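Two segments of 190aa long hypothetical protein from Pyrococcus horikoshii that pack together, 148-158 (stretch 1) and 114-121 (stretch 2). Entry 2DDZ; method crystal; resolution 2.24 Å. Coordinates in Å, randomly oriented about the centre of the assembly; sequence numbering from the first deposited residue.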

# COMPACT_ATOMS: atom_id res chain seq x y z
N GLY E 148 -10.37 28.60 -29.28
CA GLY E 148 -10.24 29.18 -27.96
C GLY E 148 -8.76 29.35 -27.67
O GLY E 148 -8.18 30.41 -27.96
N VAL E 149 -8.15 28.29 -27.13
CA VAL E 149 -6.73 28.27 -26.80
C VAL E 149 -5.91 28.15 -28.09
O VAL E 149 -6.26 27.38 -29.00
CB VAL E 149 -6.40 27.06 -25.83
CG1 VAL E 149 -6.47 25.73 -26.58
CG2 VAL E 149 -5.04 27.24 -25.14
N ASP E 150 -4.84 28.93 -28.20
CA ASP E 150 -3.98 28.90 -29.40
C ASP E 150 -3.17 27.62 -29.43
O ASP E 150 -2.28 27.42 -28.59
CB ASP E 150 -3.02 30.09 -29.39
CG ASP E 150 -3.73 31.41 -29.63
OD1 ASP E 150 -4.38 31.55 -30.69
OD2 ASP E 150 -3.61 32.31 -28.77
N ALA E 151 -3.44 26.75 -30.40
CA ALA E 151 -2.72 25.48 -30.51
C ALA E 151 -1.68 25.48 -31.62
O ALA E 151 -1.79 26.23 -32.60
CB ALA E 151 -3.70 24.34 -30.72
N ILE E 152 -0.68 24.63 -31.47
CA ILE E 152 0.39 24.51 -32.44
C ILE E 152 0.61 23.01 -32.68
O ILE E 152 0.46 22.20 -31.75
CB ILE E 152 1.67 25.23 -31.90
CG1 ILE E 152 2.70 25.41 -33.01
CG2 ILE E 152 2.28 24.44 -30.75
CD1 ILE E 152 3.38 24.14 -33.38
N GLY E 153 0.93 22.64 -33.92
CA GLY E 153 1.16 21.24 -34.26
C GLY E 153 2.60 20.92 -34.63
O GLY E 153 3.42 21.83 -34.76
N LEU E 154 2.92 19.64 -34.80
CA LEU E 154 4.28 19.23 -35.14
C LEU E 154 4.69 19.69 -36.54
O LEU E 154 5.84 20.06 -36.77
CB LEU E 154 4.42 17.71 -35.02
CG LEU E 154 4.37 17.09 -33.62
CD1 LEU E 154 4.36 15.58 -33.75
CD2 LEU E 154 5.57 17.55 -32.79
N GLU E 155 3.74 19.68 -37.47
CA GLU E 155 4.03 20.11 -38.84
C GLU E 155 4.55 21.54 -38.88
O GLU E 155 5.62 21.80 -39.41
CB GLU E 155 2.77 19.96 -39.70
CG GLU E 155 2.60 18.54 -40.24
CD GLU E 155 1.28 18.35 -40.94
OE1 GLU E 155 0.72 19.36 -41.40
OE2 GLU E 155 0.81 17.18 -41.02
N GLU E 156 3.79 22.48 -38.30
CA GLU E 156 4.20 23.88 -38.27
C GLU E 156 5.61 24.03 -37.66
O GLU E 156 6.31 24.99 -37.96
CB GLU E 156 3.20 24.71 -37.47
CG GLU E 156 3.53 26.20 -37.46
CD GLU E 156 2.48 27.06 -36.77
OE1 GLU E 156 1.38 26.54 -36.46
OE2 GLU E 156 2.75 28.26 -36.56
N LEU E 157 6.00 23.09 -36.81
CA LEU E 157 7.32 23.16 -36.20
C LEU E 157 8.36 22.49 -37.10
O LEU E 157 9.56 22.47 -36.79
CB LEU E 157 7.32 22.46 -34.83
CG LEU E 157 6.42 23.01 -33.72
CD1 LEU E 157 6.53 22.09 -32.51
CD2 LEU E 157 6.81 24.44 -33.34
N GLY E 158 7.90 21.95 -38.22
CA GLY E 158 8.80 21.30 -39.16
C GLY E 158 9.34 19.97 -38.67
O GLY E 158 10.46 19.58 -39.00
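Stretch 2 (114-121) YVNGRKLS

Stretch 2 is a tight hairpin laid beside an extended run of stretch 1. Its first strand ends at Val115, a type I' turn runs from Val115 to Arg118, and a short strand, Arg118 and Lys119, leads back out before Leu120 breaks the extended line. Asn116 and Gly117 both take positive phi at the tip, and the turn is closed by two backbone hydrogen bonds, Val115 N to Arg118 O at 2.9 Å and Arg118 N to Val115 O at 3.0 Å. Stretch 1 is extended from Val149 to Gly153, then bends through helical angles at Leu154 to Glu156 into a type I turn ending at Gly158.

The two backbones run in the same direction, Asp150, Ala151 and Ile152 lying beside Arg118, Lys119 and Leu120 in that order. A single bridge pairs Ala151 with Lys119, their CA atoms 4.6 Å apart. Lys119 supplies both polar groups: its N donates to Asp150 O at 2.8 Å, and its O accepts from Ile152 N at 3.1 Å. One CA-H...O contact lies within the pair itself, Ala151 CA to Lys119 O at 3.2 Å, and a second lies one residue further along, Leu120 CA to Ile152 O at 3.4 Å.

The main bump on stretch 1 is Ile152, buried and pointing toward the hairpin. Its CG2 reaches into a hollow bounded by Val115, the Arg118 carbonyl and Leu120, lying 4.3 Å from Val115 CB, 3.7 Å from Arg118 O and 3.7 Å from Leu120 CB. Leu120 answers with a bump of its own: its CA-to-CB bond points sideways, but CD1 comes within 3.3 Å of Ile152 O and 3.9 Å of Gly153 C. The bend after Gly153 brings two leucines to the same methyl, Leu154 CD2 at 4.3 Å and Leu157 CD1 at 4.4 Å from Leu120 CD1. Leu157 also meets the first strand, its CD2 3.8 Å from Val115 CG1.

Arg118, with the largest covered area in the contact, ties the extended run to the turn. Glu156 grips the edge of the guanidinium in a salt bridge with two hydrogen bonds, Arg118 NH1 to Glu156 OE2 at 2.7 Å and Arg118 NH2 to Glu156 OE1 at 3.0 Å. NH2 of Arg118 also donates to Ala151 O at 2.9 Å, while Ile152 CG1 covers one face of the group, 3.8 Å from Arg118 NH1. The rule to read here is economical: one backbone bridge sets the register, one branched side chain fills the hollow, and one arginine fastens the turn that follows.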

# COMPACT_ATOMS: atom_id res chain seq x y z
N TYR E 114 4.21 23.88 -24.28
CA TYR E 114 3.95 25.12 -25.01
C TYR E 114 5.14 25.55 -25.87
O TYR E 114 6.30 25.34 -25.51
CB TYR E 114 3.60 26.27 -24.06
CG TYR E 114 2.20 26.26 -23.50
CD1 TYR E 114 1.84 25.39 -22.48
CD2 TYR E 114 1.22 27.11 -24.01
CE1 TYR E 114 0.54 25.37 -21.97
CE2 TYR E 114 -0.08 27.10 -23.51
CZ TYR E 114 -0.41 26.22 -22.49
OH TYR E 114 -1.69 26.20 -21.98
N VAL E 115 4.82 26.17 -27.00
CA VAL E 115 5.82 26.68 -27.92
C VAL E 115 5.30 28.04 -28.37
O VAL E 115 4.23 28.14 -28.98
CB VAL E 115 6.00 25.76 -29.15
CG1 VAL E 115 7.01 26.38 -30.11
CG2 VAL E 115 6.47 24.37 -28.71
N ASN E 116 6.05 29.09 -28.06
CA ASN E 116 5.65 30.44 -28.43
C ASN E 116 4.24 30.73 -27.93
O ASN E 116 3.38 31.14 -28.70
CB ASN E 116 5.71 30.64 -29.95
CG ASN E 116 7.11 30.50 -30.50
OD1 ASN E 116 8.08 30.95 -29.89
ND2 ASN E 116 7.23 29.88 -31.67
N GLY E 117 4.02 30.47 -26.64
CA GLY E 117 2.73 30.72 -26.03
C GLY E 117 1.56 29.89 -26.53
O GLY E 117 0.43 30.10 -26.09
N ARG E 118 1.82 28.94 -27.42
CA ARG E 118 0.76 28.09 -27.99
C ARG E 118 0.86 26.64 -27.49
O ARG E 118 1.95 26.06 -27.42
CB ARG E 118 0.87 28.16 -29.51
CG ARG E 118 0.76 29.59 -30.04
CD ARG E 118 1.18 29.71 -31.49
NE ARG E 118 0.29 28.98 -32.38
CZ ARG E 118 0.60 28.62 -33.62
NH1 ARG E 118 1.79 28.93 -34.12
NH2 ARG E 118 -0.27 27.95 -34.37
N LYS E 119 -0.29 26.04 -27.15
CA LYS E 119 -0.31 24.68 -26.63
C LYS E 119 -0.20 23.59 -27.69
O LYS E 119 -1.02 23.51 -28.61
CB LYS E 119 -1.58 24.44 -25.79
CG LYS E 119 -1.49 23.21 -24.87
CD LYS E 119 -2.60 23.18 -23.81
CE LYS E 119 -3.99 23.03 -24.44
NZ LYS E 119 -4.11 21.78 -25.24
N LEU E 120 0.80 22.74 -27.52
CA LEU E 120 1.07 21.64 -28.44
C LEU E 120 0.43 20.31 -28.03
O LEU E 120 0.09 19.49 -28.89
CB LEU E 120 2.58 21.43 -28.54
CG LEU E 120 3.13 20.18 -29.26
CD1 LEU E 120 2.94 20.33 -30.77
CD2 LEU E 120 4.63 20.03 -28.93
N SER E 121 0.25 20.12 -26.73
CA SER E 121 -0.24 18.84 -26.21
C SER E 121 -1.47 18.81 -25.30
O SER E 121 -2.04 19.83 -24.95
CB SER E 121 0.90 18.17 -25.43
OG SER E 121 1.20 18.94 -24.27